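Local atomic coordinates of short chain dehydrogenase/reductase (Acinetobacter baumannii, PDB entry 4IUY), a protein that probably catalyses the NAD(P)-dependent oxidation or reduction of an as yet undefined substrate, as other short-chain dehydrogenases/reductases do. Residues H42-F47 / I54-R59; Q78-A83 / E102-D107; S90-M95 / A144-Q149. All coordinates share one frame; numbering follows the deposited sequence.

Contact 1 (H42-F47 / I54-R59)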
loop_
_atom_site.group_PDB
_atom_site.type_symbol
_atom_site.label_atom_id
_atom_site.label_comp_id
_atom_site.label_asym_id
_atom_site.label_seq_id
_atom_site.Cartn_x
_atom_site.Cartn_y
_atom_site.Cartn_z
ATOM N N HIS D 42 15.777 -2.782 26.303
ATOM C CA HIS D 42 16.179 -3.894 25.491
ATOM C C HIS D 42 17.096 -3.416 24.362
ATOM O O HIS D 42 18.146 -4.004 24.117
ATOM C CB HIS D 42 14.927 -4.614 24.919
ATOM C CG HIS D 42 15.269 -5.688 23.952
ATOM N ND1 HIS D 42 15.572 -6.974 24.348
ATOM C CD2 HIS D 42 15.427 -5.659 22.607
ATOM C CE1 HIS D 42 15.864 -7.699 23.280
ATOM N NE2 HIS D 42 15.790 -6.924 22.214
ATOM N N ILE D 43 16.681 -2.341 23.692
ATOM C CA ILE D 43 17.421 -1.797 22.568
ATOM C C ILE D 43 18.789 -1.338 23.031
ATOM O O ILE D 43 19.791 -1.684 22.399
ATOM C CB ILE D 43 16.665 -0.652 21.882
ATOM C CG1 ILE D 43 15.423 -1.213 21.180
ATOM C CG2 ILE D 43 17.559 0.095 20.877
ATOM C CD1 ILE D 43 14.556 -0.143 20.536
ATOM N N ALA D 44 18.828 -0.611 24.150
ATOM C CA ALA D 44 20.087 -0.155 24.707
ATOM C C ALA D 44 21.021 -1.314 24.974
ATOM O O ALA D 44 22.193 -1.280 24.607
ATOM C CB ALA D 44 19.862 0.622 26.011
ATOM N N GLU D 45 20.471 -2.356 25.575
ATOM C CA GLU D 45 21.280 -3.489 25.960
ATOM C C GLU D 45 21.763 -4.261 24.744
ATOM O O GLU D 45 22.894 -4.738 24.721
ATOM C CB GLU D 45 20.494 -4.361 26.914
ATOM C CG GLU D 45 21.317 -5.353 27.637
ATOM C CD GLU D 45 20.824 -5.573 29.026
ATOM O OE1 GLU D 45 19.902 -4.848 29.460
ATOM O OE2 GLU D 45 21.310 -6.527 29.657
ATOM N N LEU D 46 20.910 -4.354 23.730
ATOM C CA LEU D 46 21.267 -4.998 22.475
ATOM C C LEU D 46 22.493 -4.335 21.814
ATOM O O LEU D 46 23.455 -5.020 21.470
ATOM C CB LEU D 46 20.075 -4.985 21.503
ATOM C CG LEU D 46 20.448 -5.373 20.064
ATOM C CD1 LEU D 46 20.863 -6.836 20.011
ATOM C CD2 LEU D 46 19.325 -5.110 19.092
ATOM N N PHE D 47 22.470 -3.015 21.628
ATOM C CA PHE D 47 23.607 -2.354 20.977
ATOM C C PHE D 47 24.880 -2.382 21.859
ATOM O O PHE D 47 25.984 -2.559 21.350
ATOM C CB PHE D 47 23.239 -0.936 20.503
ATOM C CG PHE D 47 22.438 -0.925 19.208
ATOM C CD1 PHE D 47 23.082 -0.905 17.980
ATOM C CD2 PHE D 47 21.052 -1.010 19.224
ATOM C CE1 PHE D 47 22.364 -0.927 16.795
ATOM C CE2 PHE D 47 20.321 -1.035 18.039
ATOM C CZ PHE D 47 20.979 -1.000 16.818
ATOM N N ILE D 54 26.412 3.966 24.014
ATOM C CA ILE D 54 24.989 4.183 24.233
ATOM C C ILE D 54 24.673 5.598 24.724
ATOM O O ILE D 54 25.253 6.066 25.698
ATOM C CB ILE D 54 24.461 3.152 25.289
ATOM C CG1 ILE D 54 24.642 1.731 24.768
ATOM C CG2 ILE D 54 23.012 3.385 25.606
ATOM C CD1 ILE D 54 23.941 1.511 23.433
ATOM N N VAL D 55 23.775 6.287 24.029
ATOM C CA VAL D 55 23.193 7.524 24.558
ATOM C C VAL D 55 21.690 7.335 24.782
ATOM O O VAL D 55 20.921 7.120 23.839
ATOM C CB VAL D 55 23.407 8.732 23.632
ATOM C CG1 VAL D 55 22.828 9.994 24.301
ATOM C CG2 VAL D 55 24.883 8.919 23.336
ATOM N N ILE D 56 21.264 7.376 26.031
ATOM C CA ILE D 56 19.863 7.118 26.321
ATOM C C ILE D 56 19.204 8.330 26.941
ATOM O O ILE D 56 19.812 9.049 27.752
ATOM C CB ILE D 56 19.695 5.911 27.247
ATOM C CG1 ILE D 56 20.730 5.933 28.366
ATOM C CG2 ILE D 56 19.844 4.616 26.453
ATOM C CD1 ILE D 56 20.552 4.829 29.352
ATOM N N CYS D 57 17.976 8.606 26.522
ATOM C CA CYS D 57 17.226 9.637 27.220
ATOM C C CYS D 57 15.771 9.305 27.469
ATOM O O CYS D 57 15.198 8.432 26.815
ATOM C CB CYS D 57 17.417 11.019 26.580
ATOM S SG CYS D 57 17.488 11.115 24.830
ATOM N N ALA D 58 15.220 9.959 28.490
ATOM C CA ALA D 58 13.825 9.804 28.890
ATOM C C ALA D 58 13.461 11.027 29.740
ATOM O O ALA D 58 14.343 11.821 30.075
ATOM C CB ALA D 58 13.648 8.515 29.688
ATOM N N ARG D 59 12.182 11.183 30.095
ATOM C CA ARG D 59 11.762 12.347 30.885
ATOM C C ARG D 59 12.367 12.309 32.277
ATOM O O ARG D 59 12.887 13.318 32.766
ATOM C CB ARG D 59 10.238 12.431 31.000
ATOM C CG ARG D 59 9.719 13.828 31.371
ATOM C CD ARG D 59 8.230 13.833 31.731
ATOM N NE ARG D 59 7.518 12.663 31.218
ATOM C CZ ARG D 59 7.035 12.550 29.982
ATOM N NH1 ARG D 59 7.190 13.541 29.109
ATOM N NH2 ARG D 59 6.406 11.438 29.615
#
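Ala-44 CB meets both Ile-54 and Ile-56, and Phe-47 CB, one helical turn further on, meets Ile-54; the two isoleucines alternate with Val-55 on the strand and so share one face of it. Ile-54 and Ala-44 carry most of the contact. The CG1 branch of Ile-54 is anti to the carbonyl carbon, and a second bend (chi2 -57°) folds CD1 back to the helix. There Ile-54 CD1 lies 3.5 Å from Ala-44 O and 3.9 Å from Phe-47 CB. The other branch, Ile-54 CG2, stands 4.2 Å from Ala-44 CB. Ile-56 uses its short branch alone: with CG1 lodged between backbone N and carbonyl carbon (chi1 42°), Ile-56 CG2 swings beside the N and meets Ala-44 CB at 4.0 Å. Phe-47 gives only its CB to the strand, since its ring leads off to Ile-30 and helix 244-251. Leu-67 packs on both Ala-44 and Ile-56 from helix 65-75. No hydrogen bond crosses this buried interface. The axes of segments 42-47 and 54-58 run antiparallel at 172° and approach to 9.2 Å, the layering expected of the first beta-alpha-beta unit of a Rossmann fold, strand 29-32, helix 38-49, strand 53-58.

Contact 2 (Q78-A83 / E102-D107)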
loop_
_atom_site.group_PDB
_atom_site.type_symbol
_atom_site.label_atom_id
_atom_site.label_comp_id
_atom_site.label_asym_id
_atom_site.label_seq_id
_atom_site.Cartn_x
_atom_site.Cartn_y
_atom_site.Cartn_z
ATOM N N GLN D 78 30.721 3.032 26.533
ATOM C CA GLN D 78 30.360 4.371 27.000
ATOM C C GLN D 78 28.840 4.526 27.129
ATOM O O GLN D 78 28.080 4.055 26.255
ATOM C CB GLN D 78 30.899 5.428 26.033
ATOM C CG GLN D 78 32.413 5.438 25.949
ATOM C CD GLN D 78 33.017 5.621 27.324
ATOM O OE1 GLN D 78 33.613 4.685 27.883
ATOM N NE2 GLN D 78 32.850 6.823 27.893
ATOM N N VAL D 79 28.384 5.134 28.225
ATOM C CA VAL D 79 26.953 5.442 28.377
ATOM C C VAL D 79 26.752 6.896 28.804
ATOM O O VAL D 79 27.313 7.345 29.784
ATOM C CB VAL D 79 26.252 4.547 29.423
ATOM C CG1 VAL D 79 24.774 4.829 29.437
ATOM C CG2 VAL D 79 26.473 3.099 29.125
ATOM N N TYR D 80 25.934 7.624 28.063
ATOM C CA TYR D 80 25.570 8.976 28.442
ATOM C C TYR D 80 24.060 8.981 28.686
ATOM O O TYR D 80 23.314 8.391 27.930
ATOM C CB TYR D 80 25.934 9.957 27.339
ATOM C CG TYR D 80 27.418 10.070 27.076
ATOM C CD1 TYR D 80 28.181 11.056 27.701
ATOM C CD2 TYR D 80 28.068 9.181 26.200
ATOM C CE1 TYR D 80 29.552 11.168 27.466
ATOM C CE2 TYR D 80 29.452 9.280 25.961
ATOM C CZ TYR D 80 30.188 10.285 26.593
ATOM O OH TYR D 80 31.560 10.409 26.366
ATOM N N THR D 81 23.626 9.541 29.806
ATOM C CA THR D 81 22.200 9.668 30.067
ATOM C C THR D 81 21.776 11.145 30.046
ATOM O O THR D 81 22.547 12.021 30.387
ATOM C CB THR D 81 21.808 9.008 31.384
ATOM O OG1 THR D 81 22.445 9.687 32.472
ATOM C CG2 THR D 81 22.215 7.550 31.371
ATOM N N PHE D 82 20.564 11.403 29.579
ATOM C CA PHE D 82 20.003 12.745 29.549
ATOM C C PHE D 82 18.524 12.741 29.919
ATOM O O PHE D 82 17.716 12.020 29.328
ATOM C CB PHE D 82 20.155 13.363 28.163
ATOM C CG PHE D 82 21.572 13.647 27.772
ATOM C CD1 PHE D 82 22.231 14.773 28.276
ATOM C CD2 PHE D 82 22.251 12.805 26.896
ATOM C CE1 PHE D 82 23.552 15.059 27.909
ATOM C CE2 PHE D 82 23.571 13.084 26.519
ATOM C CZ PHE D 82 24.225 14.215 27.034
ATOM N N ALA D 83 18.169 13.577 30.879
ATOM C CA ALA D 83 16.774 13.811 31.207
ATOM C C ALA D 83 16.251 14.941 30.332
ATOM O O ALA D 83 16.871 16.004 30.262
ATOM C CB ALA D 83 16.641 14.188 32.671
ATOM N N GLU D 102 32.324 16.708 23.987
ATOM C CA GLU D 102 33.079 15.550 24.464
ATOM C C GLU D 102 33.657 14.771 23.284
ATOM O O GLU D 102 34.074 13.627 23.437
ATOM C CB GLU D 102 32.199 14.616 25.296
ATOM C CG GLU D 102 31.453 15.281 26.429
ATOM C CD GLU D 102 31.352 14.400 27.646
ATOM O OE1 GLU D 102 32.138 13.433 27.744
ATOM O OE2 GLU D 102 30.482 14.669 28.501
ATOM N N GLY D 103 33.596 15.352 22.092
ATOM C CA GLY D 103 34.123 14.690 20.912
ATOM C C GLY D 103 33.241 13.545 20.418
ATOM O O GLY D 103 33.686 12.718 19.626
ATOM N N VAL D 104 31.993 13.497 20.881
ATOM C CA VAL D 104 31.070 12.431 20.515
ATOM C C VAL D 104 30.165 12.831 19.346
ATOM O O VAL D 104 29.542 13.887 19.356
ATOM C CB VAL D 104 30.174 12.004 21.718
ATOM C CG1 VAL D 104 28.997 11.176 21.243
ATOM C CG2 VAL D 104 30.978 11.240 22.760
ATOM N N THR D 105 30.106 11.971 18.336
ATOM C CA THR D 105 29.175 12.143 17.227
ATOM C C THR D 105 28.247 10.935 17.144
ATOM O O THR D 105 28.720 9.798 17.161
ATOM C CB THR D 105 29.901 12.335 15.894
ATOM O OG1 THR D 105 30.769 13.476 15.995
ATOM C CG2 THR D 105 28.886 12.575 14.769
ATOM N N ILE D 106 26.936 11.192 17.116
ATOM C CA ILE D 106 25.929 10.144 16.955
ATOM C C ILE D 106 26.012 9.501 15.566
ATOM O O ILE D 106 25.993 10.190 14.543
ATOM C CB ILE D 106 24.472 10.679 17.145
ATOM C CG1 ILE D 106 24.284 11.341 18.511
ATOM C CG2 ILE D 106 23.419 9.571 16.889
ATOM C CD1 ILE D 106 24.770 10.532 19.658
ATOM N N ASP D 107 26.083 8.177 15.549
ATOM C CA ASP D 107 26.031 7.402 14.315
ATOM C C ASP D 107 24.586 7.025 13.963
ATOM O O ASP D 107 24.178 7.077 12.812
ATOM C CB ASP D 107 26.856 6.119 14.460
ATOM C CG ASP D 107 28.327 6.394 14.653
ATOM O OD1 ASP D 107 28.991 6.710 13.651
ATOM O OD2 ASP D 107 28.816 6.303 15.801
#
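Glu-102 and Val-104, placed where helix 89-101 gives way to the loop before strand 108-111, meet the outer end of the Tyr-80 side chain, which projects from strand 79-83. Glu-102 comes first along the loop. OE1 of its carboxylate lies at the edge of the tyrosine ring, near the ring plane, while the carboxylate plane is turned 83° from that of the ring. This oxygen comes closest: Glu-102 OE1 stands 3.4 Å from Tyr-80 OH and equally 3.4 Å from Tyr-80 CE1, so it shares its approach between the hydroxyl and the neighbouring ring C-H. The hydroxyl gives OE1 a weak hydrogen bond. A bend at chi2 (-144°) steers the carboxylate alongside the phenol, the two side chains sliding past each other in opposite directions. Gly-103 follows with positive phi (74°), the C-prime residue of the Schellman motif that ends the helix, in which Val-104 N bonds back to Leu-99 O. Val-104 and Tyr-80 then extend toward each other from opposite directions, the methyl oblique to the ring. Val-104 CG2 lies 3.7 Å from Tyr-80 OH and 4.0 Å from Tyr-80 CZ. Beyond it the loop turns to other partners: Ile-106 packs on Leu-99 and Leu-31 and gives its N to His-150 NE2, and the carboxylate of Asp-107 is held by Arg-156 and by the backbone N of Tyr-29. The chemistry is thus mixed: the buried Val-104 gives a methyl to the phenol, while the exposed Glu-102 accepts weakly from its hydroxyl. So long a bond can hold the hydroxyl only loosely in direction; its role is probably modest, and the apolar contact with Val-104 accompanies it.

Contact 3 (S90-M95 / A144-Q149)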
loop_
_atom_site.group_PDB
_atom_site.type_symbol
_atom_site.label_atom_id
_atom_site.label_comp_id
_atom_site.label_asym_id
_atom_site.label_seq_id
_atom_site.Cartn_x
_atom_site.Cartn_y
_atom_site.Cartn_z
ATOM N N SER D 90 14.886 22.529 22.223
ATOM C CA SER D 90 16.102 23.129 22.765
ATOM C C SER D 90 16.842 22.170 23.703
ATOM O O SER D 90 18.074 22.161 23.742
ATOM C CB SER D 90 15.812 24.474 23.445
ATOM O OG SER D 90 14.966 24.302 24.564
ATOM N N ALA D 91 16.092 21.343 24.430
ATOM C CA ALA D 91 16.703 20.337 25.293
ATOM C C ALA D 91 17.461 19.297 24.454
ATOM O O ALA D 91 18.564 18.876 24.798
ATOM C CB ALA D 91 15.663 19.683 26.167
ATOM N N VAL D 92 16.870 18.888 23.345
ATOM C CA VAL D 92 17.532 17.957 22.447
ATOM C C VAL D 92 18.798 18.582 21.852
ATOM O O VAL D 92 19.857 17.963 21.804
ATOM C CB VAL D 92 16.571 17.520 21.328
ATOM C CG1 VAL D 92 17.289 16.642 20.310
ATOM C CG2 VAL D 92 15.372 16.789 21.938
ATOM N N LYS D 93 18.665 19.823 21.404
ATOM C CA LYS D 93 19.758 20.591 20.833
ATOM C C LYS D 93 20.906 20.748 21.833
ATOM O O LYS D 93 22.072 20.574 21.476
ATOM C CB LYS D 93 19.237 21.956 20.386
ATOM C CG LYS D 93 20.166 22.710 19.462
ATOM C CD LYS D 93 19.405 23.845 18.776
ATOM C CE LYS D 93 20.360 24.882 18.248
ATOM N NZ LYS D 93 21.356 24.242 17.336
ATOM N N ASP D 94 20.560 21.056 23.084
ATOM C CA ASP D 94 21.540 21.180 24.160
ATOM C C ASP D 94 22.255 19.858 24.435
ATOM O O ASP D 94 23.470 19.834 24.637
ATOM C CB ASP D 94 20.889 21.701 25.446
ATOM C CG ASP D 94 20.399 23.134 25.315
ATOM O OD1 ASP D 94 20.981 23.888 24.505
ATOM O OD2 ASP D 94 19.422 23.503 26.012
HETATM N N MSE D 95 21.505 18.756 24.431
HETATM C CA MSE D 95 22.135 17.451 24.576
HETATM C C MSE D 95 23.165 17.203 23.481
HETATM O O MSE D 95 24.297 16.798 23.765
HETATM C CB MSE D 95 21.105 16.326 24.562
HETATM C CG MSE D 95 21.710 14.983 24.179
HETATM SE SE MSE D 95 20.405 13.558 24.251
HETATM C CE MSE D 95 19.291 14.086 22.731
ATOM N N ALA D 144 15.040 14.127 14.691
ATOM C CA ALA D 144 15.695 13.829 13.426
ATOM C C ALA D 144 16.347 15.093 12.883
ATOM O O ALA D 144 17.518 15.087 12.516
ATOM C CB ALA D 144 14.681 13.249 12.389
ATOM N N GLN D 145 15.587 16.180 12.847
ATOM C CA GLN D 145 16.143 17.437 12.369
ATOM C C GLN D 145 17.414 17.787 13.136
ATOM O O GLN D 145 18.446 18.076 12.530
ATOM C CB GLN D 145 15.143 18.590 12.497
ATOM C CG GLN D 145 14.120 18.697 11.386
ATOM C CD GLN D 145 13.335 19.979 11.520
ATOM O OE1 GLN D 145 13.079 20.448 12.632
ATOM N NE2 GLN D 145 12.983 20.580 10.397
ATOM N N GLU D 146 17.342 17.740 14.466
ATOM C CA GLU D 146 18.491 18.150 15.266
ATOM C C GLU D 146 19.667 17.196 15.102
ATOM O O GLU D 146 20.783 17.645 14.924
ATOM C CB GLU D 146 18.121 18.330 16.749
ATOM C CG GLU D 146 17.079 19.409 17.011
ATOM C CD GLU D 146 17.518 20.801 16.545
ATOM O OE1 GLU D 146 18.735 21.122 16.590
ATOM O OE2 GLU D 146 16.635 21.582 16.131
ATOM N N VAL D 147 19.413 15.893 15.122
ATOM C CA VAL D 147 20.475 14.901 14.951
ATOM C C VAL D 147 21.134 14.994 13.584
ATOM O O VAL D 147 22.340 14.815 13.443
ATOM C CB VAL D 147 19.973 13.459 15.224
ATOM C CG1 VAL D 147 20.989 12.414 14.764
ATOM C CG2 VAL D 147 19.680 13.291 16.703
ATOM N N VAL D 148 20.338 15.272 12.569
ATOM C CA VAL D 148 20.881 15.491 11.239
ATOM C C VAL D 148 21.824 16.698 11.154
ATOM O O VAL D 148 22.908 16.628 10.548
ATOM C CB VAL D 148 19.749 15.607 10.216
ATOM C CG1 VAL D 148 20.214 16.323 8.924
ATOM C CG2 VAL D 148 19.165 14.247 9.976
ATOM N N GLN D 149 21.424 17.802 11.771
ATOM C CA GLN D 149 22.285 18.981 11.794
ATOM C C GLN D 149 23.630 18.638 12.437
ATOM O O GLN D 149 24.677 19.077 11.963
ATOM C CB GLN D 149 21.613 20.130 12.554
ATOM C CG GLN D 149 20.307 20.618 11.944
ATOM C CD GLN D 149 20.514 21.649 10.836
ATOM O OE1 GLN D 149 21.629 21.846 10.355
ATOM N NE2 GLN D 149 19.439 22.326 10.448
#
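Lys-93 and Glu-146 bring their CA atoms to 6.2 Å, the nearest backbone approach between two helical segments, 90-95 and 144-149. They belong to helices 89-101 and 126-153 of the Rossmann fold, which pack side by side on the parallel sheet; Met-95, a selenomethionine in the crystal, and Val-147 both reach Leu-31 of that sheet. Each segment is regular helix, its own backbone bonds running from N to the O four residues earlier, and no hydrogen bond joins the two. Contact between them therefore rests on side chains, and on Glu-146 above all. On the inner part of the interface Glu-146 CB meets Val-92 CG1 at 4.0 Å; the valine turns this methyl anti to its own N (chi1 175°). From there Glu-146 bends, with chi1 -62° and chi2 -60°, taking its carboxylate to the exposed Lys-93. Glu-146 OE1 then lies against the aliphatic shaft of the lysine, 3.6 Å from Lys-93 CG, while the lysine chain passes obliquely by it. The other oxygen, OE2, makes a salt bridge with Arg-89, whose NH1 also bonds to Gln-145 OE1. Two positive groups near one carboxylate would be expected to favour its ionised form. Gln-145 NE2 in turn bonds to the backbone oxygens of Phe-121 and Tyr-124 of the second subunit, so helix 126-153 reaches the subunit interface from the same few residues. The lysine amine, although its chain bends at the last torsion, stops beyond salt-bridge distance, with Lys-93 NZ 4.1 Å from Glu-146 OE1.

Overall arrangement
From the N terminus, contact 1 closes first, across the short turn between helix 38-49 and strand 53-58, before either of the others opens. Strand 79-83 then pairs with strand 53-58, Ile-54 and Tyr-80 sharing a backbone bond, so contacts 1 and 2 follow in series on one sheet. Contacts 2 and 3 cross: segment 90-95 falls between 78-83 and 102-107, and its partner 144-149 comes after both. Contact 2 closes a loop around helix 89-101, and contact 3 binds that helix to helix 126-153. Met-95 of segment 90-95 packs with its SE near both Cys-57 and Phe-82, joining contact 3 to the other two, so that the sheet edge and the helices are tied together.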